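Local coordinates for 5-dehydro-2-deoxygluconokinase (Bacillus halodurans C-125, PDB 2QCV), which probably phosphorylates 5-dehydro-2-deoxy-D-gluconate at the expense of ATP, a step in the breakdown of myo-inositol, at residues V51-S55 against Y79-V85; A61-G65 against A134-R138. One frame throughout, in Å; residues are numbered along the deposited sequence.

Contact 1: V51-S55 against Y79-V85; sequences VIGSS and YMRGVGV
A side-chain hydroxyl on one helix bonds to the capped C-terminal end of its neighbour: Ser-55 OG (chi1 t), short enough to fit between them, donates to Val-83 O at 2.6 Å. A water donates to Ser-55 OG (2.9 Å) and Gly-84 O (2.7 Å). Residues 51-55, helical throughout, lie within helix 46-56 beside the last turn of helix 71-82, which ends in a Schellman motif: Val-85 N to Met-80 O, 2.9 Å; Gly-84 N to Arg-81 O, 3.1 Å. Gly-84 is C-prime, its phi of 99° suiting a residue without CB. CA atoms approach closest at Ile-52/Met-80 (6.7 Å) and Ser-55/Gly-84 (6.2 Å). One turn back from Ser-55, apolar side chains fill the space between the helices. Val-51 CG2 meets CE of Met-80, a selenomethionine, at 3.4 Å and Val-85 CG1 at 3.9 Å. Ile-52 (m, t) brings CD1 to the ring edge of Tyr-79 (CE2, 3.9 Å) and CG2 to Val-83 CG2 (4.1 Å). Strand 61-67 connects these side-by-side helices, as in the ribokinase-like (PfkB) alpha/beta fold.

Contact 2: A61-G65 against A134-R138; sequences AGFIG and AYIRR
Residues 61-65 form an extended strand, while 134-136 belong to the short helix 133-136, after which the chain leads into strand 139-145 (Arg-138 N to Tyr-135 O, 3.1 Å). The backbones stay well apart, with nearest CA pairs Gly-62/Tyr-135 at 8.8 Å and Ile-64/Ile-136 at 8.9 Å, so side chains must bridge the gap. Tyr-135 (chi1 t) is long enough to reach the strand backbone: Phe-63 N donates to Tyr-135 OH at 3.1 Å. Gly-62 makes room for this hydroxyl, its CA lying 3.2 Å from Tyr-135 OH; an ideal CB on Gly-62 would lie 2.3 Å from Tyr-135 OH, a clash. Ile-64 (m, t) sets CG1 at the ring edge of Tyr-135 (CD2, 3.9 Å) and CD1 3.7 Å from Ile-136 CG1. The CA-to-CB bond of Phe-63 points away, and its side chain packs on Val-51 and Pro-47 of helix 46-56. The ring of Phe-12 meets that of Tyr-135 steeply inclined. Tyrosine therefore combines apolar ring packing with a polar tip, which gives the strand's buried amide a hydrogen-bond acceptor.

Strand 61-67 joins the two contacts. It follows helix 46-56 and precedes helix 71-82, the helices that meet in contact 1, whereas in contact 2 helix 133-136 approaches from the side to which Ala-61 and Phe-63 do not point. Val-51 packs on Ala-61, Gly-62 and Phe-63, and Val-85 on Ala-61, so the apolar part of contact 1 rests directly on the strand; the two contact centres are about 14 Å apart. Contact 2 is wholly buried, though smaller, and its one hydrogen bond satisfies a strand amide. Contact 1 is only partly buried: Val-51, Met-80 and Val-85 are inside, while Ile-52, Tyr-79, Val-83 and Ser-55 are partly exposed and Gly-84 is at the surface, where water can join serine to a helix end.

Contact 1: V51-S55 against Y79-V85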
ATOM      1  N   VAL A  51     -15.588 -17.519  22.884  1.00 27.45           N
ATOM      2  CA  VAL A  51     -15.060 -17.538  24.267  1.00 26.60           C
ATOM      3  C   VAL A  51     -15.965 -16.836  25.282  1.00 27.28           C
ATOM      4  O   VAL A  51     -16.061 -17.291  26.406  1.00 27.78           O
ATOM      5  CB  VAL A  51     -13.592 -17.085  24.447  1.00 29.12           C
ATOM      6  CG1 VAL A  51     -12.645 -18.033  23.642  1.00 32.00           C
ATOM      7  CG2 VAL A  51     -13.379 -15.598  24.131  1.00 31.24           C
ATOM      8  N   ILE A  52     -16.628 -15.761  24.893  1.00 25.78           N
ATOM      9  CA  ILE A  52     -17.586 -15.096  25.778  1.00 26.69           C
ATOM     10  C   ILE A  52     -18.782 -16.019  26.051  1.00 26.37           C
ATOM     11  O   ILE A  52     -19.250 -16.182  27.201  1.00 28.85           O
ATOM     12  CB  ILE A  52     -18.068 -13.775  25.173  1.00 25.75           C
ATOM     13  CG1 ILE A  52     -16.919 -12.738  25.077  1.00 28.39           C
ATOM     14  CG2 ILE A  52     -19.225 -13.164  26.042  1.00 29.04           C
ATOM     15  CD1 ILE A  52     -17.229 -11.480  24.169  1.00 25.77           C
ATOM     16  N   GLY A  53     -19.290 -16.663  25.004  1.00 26.97           N
ATOM     17  CA  GLY A  53     -20.354 -17.634  25.191  1.00 27.40           C
ATOM     18  C   GLY A  53     -19.935 -18.809  26.072  1.00 28.83           C
ATOM     19  O   GLY A  53     -20.693 -19.301  26.909  1.00 31.93           O
ATOM     20  N   SER A  54     -18.729 -19.308  25.861  1.00 29.28           N
ATOM     21  CA  SER A  54     -18.199 -20.389  26.654  1.00 27.11           C
ATOM     22  C   SER A  54     -18.102 -20.022  28.132  1.00 27.94           C
ATOM     23  O   SER A  54     -18.424 -20.851  28.996  1.00 28.11           O
ATOM     24  CB  SER A  54     -16.803 -20.808  26.149  1.00 27.40           C
ATOM     25  OG  SER A  54     -16.903 -21.347  24.834  1.00 30.92           O
ATOM     26  N   SER A  55     -17.664 -18.800  28.420  1.00 28.21           N
ATOM     27  CA  SER A  55     -17.509 -18.360  29.814  0.50 28.49           C
ATOM     28  C   SER A  55     -18.871 -18.295  30.474  1.00 30.93           C
ATOM     29  O   SER A  55     -19.012 -18.668  31.619  1.00 29.59           O
ATOM     30  CB  SER A  55     -16.827 -16.993  29.914  0.50 29.24           C
ATOM     31  OG  SER A  55     -16.407 -16.772  31.249  0.50 24.42           O
ATOM     32  N   TYR A  79     -14.387  -5.809  28.946  1.00 29.54           N
ATOM     33  CA  TYR A  79     -15.583  -6.624  28.842  1.00 28.64           C
ATOM     34  C   TYR A  79     -15.258  -8.122  28.951  1.00 30.30           C
ATOM     35  O   TYR A  79     -15.881  -8.855  29.728  1.00 28.41           O
ATOM     36  CB  TYR A  79     -16.320  -6.380  27.514  1.00 31.37           C
ATOM     37  CG  TYR A  79     -17.607  -7.179  27.470  1.00 30.15           C
ATOM     38  CD1 TYR A  79     -18.766  -6.694  28.053  1.00 39.51           C
ATOM     39  CD2 TYR A  79     -17.643  -8.442  26.919  1.00 28.41           C
ATOM     40  CE1 TYR A  79     -19.932  -7.447  28.058  1.00 36.32           C
ATOM     41  CE2 TYR A  79     -18.796  -9.197  26.928  1.00 32.55           C
ATOM     42  CZ  TYR A  79     -19.937  -8.692  27.510  1.00 37.00           C
ATOM     43  OH  TYR A  79     -21.090  -9.446  27.493  1.00 41.18           O
HETATM   44  N   MSE A  80     -14.316  -8.598  28.135  1.00 26.47           N
HETATM   45  CA  MSE A  80     -13.934 -10.004  28.192  1.00 29.74           C
HETATM   46  C   MSE A  80     -13.457 -10.413  29.581  1.00 27.23           C
HETATM   47  O   MSE A  80     -13.870 -11.446  30.094  1.00 29.61           O
HETATM   48  CB  MSE A  80     -12.881 -10.278  27.115  1.00 28.83           C
HETATM   49  CG  MSE A  80     -13.470 -10.094  25.739  1.00 31.28           C
HETATM   50 SE   MSE A  80     -12.160 -10.472  24.300  0.75 40.56          SE
HETATM   51  CE  MSE A  80     -12.551 -12.337  24.206  1.00 33.61           C
ATOM     52  N   ARG A  81     -12.607  -9.597  30.200  1.00 26.73           N
ATOM     53  CA  ARG A  81     -12.148  -9.840  31.549  1.00 29.30           C
ATOM     54  C   ARG A  81     -13.320  -9.867  32.532  1.00 32.16           C
ATOM     55  O   ARG A  81     -13.391 -10.722  33.420  1.00 30.06           O
ATOM     56  CB  ARG A  81     -11.145  -8.776  31.975  1.00 29.25           C
ATOM     57  CG  ARG A  81     -10.673  -8.951  33.420  1.00 35.55           C
ATOM     58  CD  ARG A  81      -9.361  -8.280  33.657  1.00 35.90           C
ATOM     59  NE  ARG A  81      -9.327  -6.949  33.070  1.00 32.47           N
ATOM     60  CZ  ARG A  81      -9.850  -5.859  33.610  1.00 43.08           C
ATOM     61  NH1 ARG A  81     -10.454  -5.902  34.788  1.00 41.01           N
ATOM     62  NH2 ARG A  81      -9.765  -4.704  32.953  1.00 39.19           N
ATOM     63  N   GLY A  82     -14.254  -8.951  32.346  1.00 30.01           N
ATOM     64  CA  GLY A  82     -15.398  -8.841  33.240  1.00 32.32           C
ATOM     65  C   GLY A  82     -16.333 -10.029  33.144  1.00 33.76           C
ATOM     66  O   GLY A  82     -17.034 -10.307  34.095  1.00 33.40           O
ATOM     67  N   VAL A  83     -16.380 -10.727  32.001  1.00 29.99           N
ATOM     68  CA  VAL A  83     -17.189 -11.934  31.891  1.00 29.76           C
ATOM     69  C   VAL A  83     -16.388 -13.230  32.129  1.00 29.46           C
ATOM     70  O   VAL A  83     -16.904 -14.342  31.931  1.00 32.47           O
ATOM     71  CB  VAL A  83     -17.970 -12.041  30.555  1.00 29.10           C
ATOM     72  CG1 VAL A  83     -18.875 -10.892  30.421  1.00 31.79           C
ATOM     73  CG2 VAL A  83     -17.029 -12.151  29.328  1.00 31.10           C
ATOM     74  N   GLY A  84     -15.132 -13.082  32.548  1.00 26.15           N
ATOM     75  CA  GLY A  84     -14.368 -14.198  33.087  1.00 29.33           C
ATOM     76  C   GLY A  84     -13.434 -14.815  32.057  1.00 31.24           C
ATOM     77  O   GLY A  84     -12.873 -15.880  32.304  1.00 29.26           O
ATOM     78  N   VAL A  85     -13.243 -14.161  30.912  1.00 28.79           N
ATOM     79  CA  VAL A  85     -12.259 -14.646  29.927  1.00 29.29           C
ATOM     80  C   VAL A  85     -10.872 -14.154  30.347  1.00 28.61           C
ATOM     81  O   VAL A  85     -10.730 -13.009  30.734  1.00 28.42           O
ATOM     82  CB  VAL A  85     -12.585 -14.182  28.486  1.00 28.01           C
ATOM     83  CG1 VAL A  85     -11.537 -14.682  27.497  1.00 27.77           C
ATOM     84  CG2 VAL A  85     -13.947 -14.666  28.038  1.00 28.83           C
TER
HETATM   85  O   HOH W   1     -13.805 -18.048  30.998  1.00 29.75           O

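Contact 2: A61-G65 against A134-R138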
ATOM      1  N   ALA A  61     -12.013 -19.908  29.770  1.00 27.18           N
ATOM      2  CA  ALA A  61     -11.563 -19.538  28.445  1.00 27.79           C
ATOM      3  C   ALA A  61     -10.459 -18.484  28.471  1.00 26.65           C
ATOM      4  O   ALA A  61     -10.380 -17.626  29.376  1.00 26.21           O
ATOM      5  CB  ALA A  61     -12.758 -19.053  27.590  1.00 29.24           C
ATOM      6  N   GLY A  62      -9.582 -18.589  27.479  1.00 26.28           N
ATOM      7  CA  GLY A  62      -8.535 -17.620  27.200  1.00 26.16           C
ATOM      8  C   GLY A  62      -8.560 -17.227  25.745  1.00 26.91           C
ATOM      9  O   GLY A  62      -9.378 -17.733  24.962  1.00 26.97           O
ATOM     10  N   PHE A  63      -7.660 -16.315  25.370  1.00 27.47           N
ATOM     11  CA  PHE A  63      -7.726 -15.680  24.057  1.00 27.56           C
ATOM     12  C   PHE A  63      -6.342 -15.209  23.618  1.00 26.14           C
ATOM     13  O   PHE A  63      -5.578 -14.659  24.425  1.00 28.55           O
ATOM     14  CB  PHE A  63      -8.702 -14.477  24.068  1.00 27.75           C
ATOM     15  CG  PHE A  63      -9.225 -14.097  22.691  1.00 26.58           C
ATOM     16  CD1 PHE A  63     -10.262 -14.767  22.134  1.00 24.16           C
ATOM     17  CD2 PHE A  63      -8.657 -13.071  21.973  1.00 29.65           C
ATOM     18  CE1 PHE A  63     -10.755 -14.421  20.871  1.00 27.86           C
ATOM     19  CE2 PHE A  63      -9.124 -12.750  20.728  1.00 31.07           C
ATOM     20  CZ  PHE A  63     -10.187 -13.438  20.178  1.00 27.62           C
ATOM     21  N   ILE A  64      -6.056 -15.419  22.343  1.00 25.74           N
ATOM     22  CA  ILE A  64      -4.865 -14.876  21.673  1.00 26.33           C
ATOM     23  C   ILE A  64      -5.355 -13.949  20.592  1.00 24.68           C
ATOM     24  O   ILE A  64      -5.982 -14.373  19.617  1.00 24.89           O
ATOM     25  CB  ILE A  64      -3.943 -15.965  21.085  1.00 26.33           C
ATOM     26  CG1 ILE A  64      -3.495 -16.937  22.205  1.00 27.50           C
ATOM     27  CG2 ILE A  64      -2.705 -15.324  20.386  1.00 23.92           C
ATOM     28  CD1 ILE A  64      -2.899 -18.234  21.693  1.00 26.58           C
ATOM     29  N   GLY A  65      -5.118 -12.651  20.771  1.00 24.06           N
ATOM     30  CA  GLY A  65      -5.516 -11.704  19.741  1.00 26.65           C
ATOM     31  C   GLY A  65      -4.910 -10.328  19.942  1.00 26.81           C
ATOM     32  O   GLY A  65      -4.354 -10.038  21.003  1.00 27.67           O
ATOM     33  N   ALA A 134       3.649 -21.421  26.033  1.00 25.69           N
ATOM     34  CA  ALA A 134       3.369 -21.631  27.455  1.00 28.38           C
ATOM     35  C   ALA A 134       1.908 -21.369  27.797  1.00 29.54           C
ATOM     36  O   ALA A 134       1.372 -21.967  28.725  1.00 29.09           O
ATOM     37  CB  ALA A 134       4.301 -20.744  28.347  1.00 28.93           C
ATOM     38  N   TYR A 135       1.247 -20.531  27.001  1.00 28.26           N
ATOM     39  CA  TYR A 135      -0.155 -20.218  27.220  1.00 26.98           C
ATOM     40  C   TYR A 135      -1.005 -21.296  26.595  1.00 23.97           C
ATOM     41  O   TYR A 135      -1.856 -21.882  27.236  1.00 22.79           O
ATOM     42  CB  TYR A 135      -0.483 -18.896  26.579  1.00 26.33           C
ATOM     43  CG  TYR A 135      -1.837 -18.331  26.903  1.00 24.89           C
ATOM     44  CD1 TYR A 135      -2.267 -18.172  28.197  1.00 26.22           C
ATOM     45  CD2 TYR A 135      -2.687 -17.914  25.884  1.00 26.26           C
ATOM     46  CE1 TYR A 135      -3.509 -17.577  28.465  1.00 28.02           C
ATOM     47  CE2 TYR A 135      -3.910 -17.365  26.160  1.00 24.04           C
ATOM     48  CZ  TYR A 135      -4.305 -17.171  27.438  1.00 29.41           C
ATOM     49  OH  TYR A 135      -5.529 -16.568  27.653  1.00 29.52           O
ATOM     50  N   ILE A 136      -0.761 -21.571  25.329  1.00 25.22           N
ATOM     51  CA  ILE A 136      -1.520 -22.606  24.603  1.00 25.01           C
ATOM     52  C   ILE A 136      -1.525 -23.963  25.314  1.00 27.89           C
ATOM     53  O   ILE A 136      -2.565 -24.607  25.459  1.00 25.83           O
ATOM     54  CB  ILE A 136      -0.977 -22.742  23.146  1.00 24.88           C
ATOM     55  CG1 ILE A 136      -1.293 -21.473  22.348  1.00 28.96           C
ATOM     56  CG2 ILE A 136      -1.506 -24.012  22.446  1.00 24.55           C
ATOM     57  CD1 ILE A 136      -0.636 -21.425  20.916  1.00 26.24           C
ATOM     58  N   ARG A 137      -0.375 -24.391  25.822  1.00 27.76           N
ATOM     59  CA  ARG A 137      -0.312 -25.688  26.466  1.00 26.98           C
ATOM     60  C   ARG A 137      -1.105 -25.853  27.770  1.00 27.40           C
ATOM     61  O   ARG A 137      -1.231 -26.968  28.239  1.00 26.87           O
ATOM     62  CB  ARG A 137       1.119 -26.119  26.685  1.00 28.23           C
ATOM     63  CG  ARG A 137       1.822 -25.359  27.723  1.00 26.84           C
ATOM     64  CD  ARG A 137       3.298 -25.736  27.685  1.00 36.13           C
ATOM     65  NE  ARG A 137       4.014 -25.021  28.723  1.00 45.10           N
ATOM     66  CZ  ARG A 137       5.307 -24.683  28.656  1.00 54.61           C
ATOM     67  NH1 ARG A 137       6.053 -24.980  27.592  1.00 57.38           N
ATOM     68  NH2 ARG A 137       5.851 -24.010  29.658  1.00 47.34           N
ATOM     69  N   ARG A 138      -1.639 -24.763  28.315  1.00 27.66           N
ATOM     70  CA  ARG A 138      -2.490 -24.807  29.514  1.00 27.49           C
ATOM     71  C   ARG A 138      -3.939 -25.075  29.207  1.00 26.86           C
ATOM     72  O   ARG A 138      -4.784 -25.047  30.100  1.00 28.49           O
ATOM     73  CB  ARG A 138      -2.421 -23.453  30.202  1.00 27.77           C
ATOM     74  CG  ARG A 138      -1.006 -23.087  30.482  1.00 36.31           C
ATOM     75  CD  ARG A 138      -0.855 -22.244  31.677  1.00 42.74           C
ATOM     76  NE  ARG A 138      -0.965 -20.846  31.426  1.00 45.99           N
ATOM     77  CZ  ARG A 138      -1.729 -19.996  32.112  1.00 47.92           C
ATOM     78  NH1 ARG A 138      -2.541 -20.369  33.101  1.00 50.88           N
ATOM     79  NH2 ARG A 138      -1.687 -18.739  31.771  1.00 37.11           N
TER